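Local coordinates for protein yjcS (Bacillus subtilis, PDB 1Q8B) that is of unknown function but belongs to the antibiotic biosynthesis monooxygenase family of dimeric alpha-beta barrel proteins, consistent with a catalytic role, at residues S12-T17 against E67-E72. Sequence-based numbering, arbitrary orientation.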
loop_
_atom_site.group_PDB
_atom_site.type_symbol
_atom_site.label_atom_id
_atom_site.label_comp_id
_atom_site.label_asym_id
_atom_site.label_seq_id
_atom_site.Cartn_x
_atom_site.Cartn_y
_atom_site.Cartn_z
ATOM N N SER A 12 -21.487 2.848 1.941
ATOM C CA SER A 12 -20.468 3.825 1.447
ATOM C C SER A 12 -19.351 3.148 0.649
ATOM O O SER A 12 -18.924 2.044 0.980
ATOM C CB SER A 12 -19.854 4.577 2.623
ATOM O OG SER A 12 -18.906 5.519 2.159
HETATM N N MSE A 13 -18.886 3.820 -0.403
HETATM C CA MSE A 13 -17.817 3.295 -1.257
HETATM C C MSE A 13 -16.893 4.423 -1.707
HETATM O O MSE A 13 -17.311 5.579 -1.824
HETATM C CB MSE A 13 -18.398 2.614 -2.499
HETATM C CG MSE A 13 -19.356 1.477 -2.208
HETATM SE SE MSE A 13 -20.242 0.842 -3.822
HETATM C CE MSE A 13 -21.548 2.265 -4.017
ATOM N N HIS A 14 -15.635 4.078 -1.965
ATOM C CA HIS A 14 -14.656 5.055 -2.404
ATOM C C HIS A 14 -14.364 4.824 -3.875
ATOM O O HIS A 14 -13.755 3.816 -4.248
ATOM C CB HIS A 14 -13.369 4.927 -1.593
ATOM C CG HIS A 14 -12.414 6.060 -1.799
ATOM N ND1 HIS A 14 -11.222 5.918 -2.476
ATOM C CD2 HIS A 14 -12.475 7.358 -1.415
ATOM C CE1 HIS A 14 -10.587 7.078 -2.496
ATOM N NE2 HIS A 14 -11.326 7.968 -1.858
ATOM N N TYR A 15 -14.812 5.770 -4.699
ATOM C CA TYR A 15 -14.635 5.718 -6.150
ATOM C C TYR A 15 -13.415 6.471 -6.659
ATOM O O TYR A 15 -13.120 7.587 -6.216
ATOM C CB TYR A 15 -15.849 6.318 -6.867
ATOM C CG TYR A 15 -17.037 5.405 -7.050
ATOM C CD1 TYR A 15 -17.929 5.170 -6.007
ATOM C CD2 TYR A 15 -17.308 4.837 -8.299
ATOM C CE1 TYR A 15 -19.072 4.399 -6.206
ATOM C CE2 TYR A 15 -18.443 4.064 -8.509
ATOM C CZ TYR A 15 -19.320 3.852 -7.463
ATOM O OH TYR A 15 -20.448 3.097 -7.673
ATOM N N ILE A 16 -12.728 5.870 -7.622
ATOM C CA ILE A 16 -11.575 6.511 -8.224
ATOM C C ILE A 16 -11.533 6.288 -9.726
ATOM O O ILE A 16 -11.701 5.166 -10.200
ATOM C CB ILE A 16 -10.239 5.990 -7.647
ATOM C CG1 ILE A 16 -10.086 6.412 -6.183
ATOM C CG2 ILE A 16 -9.073 6.556 -8.465
ATOM C CD1 ILE A 16 -8.769 5.987 -5.564
ATOM N N THR A 17 -11.339 7.375 -10.467
ATOM C CA THR A 17 -11.187 7.305 -11.914
ATOM C C THR A 17 -9.864 8.004 -12.150
ATOM O O THR A 17 -9.662 9.132 -11.699
ATOM C CB THR A 17 -12.294 8.053 -12.675
ATOM O OG1 THR A 17 -13.543 7.404 -12.442
ATOM C CG2 THR A 17 -12.012 8.045 -14.182
ATOM N N GLU A 67 -12.010 2.455 -10.630
ATOM C CA GLU A 67 -11.850 1.768 -9.352
ATOM C C GLU A 67 -12.929 2.082 -8.326
ATOM O O GLU A 67 -13.393 3.216 -8.231
ATOM C CB GLU A 67 -10.496 2.133 -8.730
ATOM C CG GLU A 67 -9.280 1.923 -9.626
ATOM C CD GLU A 67 -8.010 2.533 -9.041
ATOM O OE1 GLU A 67 -7.969 2.803 -7.820
ATOM O OE2 GLU A 67 -7.041 2.736 -9.799
ATOM N N ILE A 68 -13.322 1.064 -7.565
ATOM C CA ILE A 68 -14.288 1.222 -6.478
ATOM C C ILE A 68 -13.698 0.462 -5.281
ATOM O O ILE A 68 -13.344 -0.710 -5.394
ATOM C CB ILE A 68 -15.679 0.624 -6.804
ATOM C CG1 ILE A 68 -16.275 1.280 -8.049
ATOM C CG2 ILE A 68 -16.629 0.873 -5.636
ATOM C CD1 ILE A 68 -17.662 0.762 -8.384
ATOM N N TRP A 69 -13.576 1.134 -4.141
ATOM C CA TRP A 69 -13.013 0.502 -2.952
ATOM C C TRP A 69 -13.970 0.587 -1.769
ATOM O O TRP A 69 -14.855 1.444 -1.739
ATOM C CB TRP A 69 -11.695 1.174 -2.557
ATOM C CG TRP A 69 -10.698 1.282 -3.662
ATOM C CD1 TRP A 69 -10.583 2.300 -4.568
ATOM C CD2 TRP A 69 -9.661 0.344 -3.977
ATOM N NE1 TRP A 69 -9.537 2.055 -5.423
ATOM C CE2 TRP A 69 -8.953 0.862 -5.084
ATOM C CE3 TRP A 69 -9.260 -0.885 -3.428
ATOM C CZ2 TRP A 69 -7.863 0.195 -5.656
ATOM C CZ3 TRP A 69 -8.176 -1.546 -3.999
ATOM C CH2 TRP A 69 -7.491 -1.003 -5.102
ATOM N N GLU A 70 -13.780 -0.301 -0.795
ATOM C CA GLU A 70 -14.605 -0.316 0.407
ATOM C C GLU A 70 -14.414 0.988 1.166
ATOM O O GLU A 70 -15.326 1.465 1.835
ATOM C CB GLU A 70 -14.202 -1.477 1.309
ATOM C CG GLU A 70 -14.536 -2.841 0.753
ATOM C CD GLU A 70 -16.017 -3.157 0.841
ATOM O OE1 GLU A 70 -16.778 -2.337 1.410
ATOM O OE2 GLU A 70 -16.418 -4.234 0.348
ATOM N N ASN A 71 -13.219 1.561 1.048
ATOM C CA ASN A 71 -12.890 2.808 1.728
ATOM C C ASN A 71 -11.496 3.286 1.331
ATOM O O ASN A 71 -10.801 2.632 0.552
ATOM C CB ASN A 71 -12.948 2.597 3.235
ATOM C CG ASN A 71 -12.197 1.365 3.660
ATOM O OD1 ASN A 71 -10.984 1.263 3.474
ATOM N ND2 ASN A 71 -12.915 0.409 4.218
ATOM N N GLU A 72 -11.094 4.428 1.873
ATOM C CA GLU A 72 -9.795 4.999 1.568
ATOM C C GLU A 72 -8.601 4.161 1.999
ATOM O O GLU A 72 -7.571 4.172 1.320
ATOM C CB GLU A 72 -9.681 6.388 2.183
ATOM C CG GLU A 72 -10.474 7.425 1.442
ATOM C CD GLU A 72 -10.487 8.757 2.150
ATOM O OE1 GLU A 72 -9.396 9.227 2.548
ATOM O OE2 GLU A 72 -11.587 9.336 2.301
HETATM O O HOH W 1 -17.838 0.198 2.696
HETATM O O HOH W 2 -16.767 3.832 2.850
HETATM O O HOH W 3 -11.507 10.658 -0.107
#
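His14 and Trp69 form an antiparallel hydrogen-bonded pair: His14 N donates to Trp69 O in a nearly straight bond (2.8 Å, 177° at the hydrogen), and Trp69 N returns one to His14 O at 2.7 Å. Ile16 and Glu67 repeat the arrangement, whereas Tyr15 and Ile68 between them are a non-hydrogen-bonded pair with CA atoms 4.5 Å apart. Apolar contacts on that pair's face centre on Ile68, whose CG1 lies over one face of the Tyr15 ring, 3.9 Å from the centroid and displaced toward the rim; CD1 reaches Tyr15 CE2. Ile68 CG2, anti to the backbone N, instead meets CB and SE of selenomethionine Met13. On the opposite face, Glu72 CG makes a CH-pi contact with the His14 imidazole, 3.7 Å from its centroid, and Ile16 CD1 crosses to Trp69 NE1, 4.0 Å away, by van der Waals contact. Among polar groups here, Glu67 OE1 takes Trp69 NE1-H through its anti lone pair at 3.0 Å, almost in the indole plane. Just beyond the paired strands, one water lies within hydrogen-bonding distance of both Ser12 O and Glu70 O, and another joins Ser12 OG to Glu70 O. Within the ferredoxin-like sheet, strand 93-103 flanks 13-22 and strand 48-55 flanks 62-69. Val75 of helix 72-78 packs on His14, Ile16 and Trp69, and Asn71 N-caps that helix through OD1 to Ala74 N.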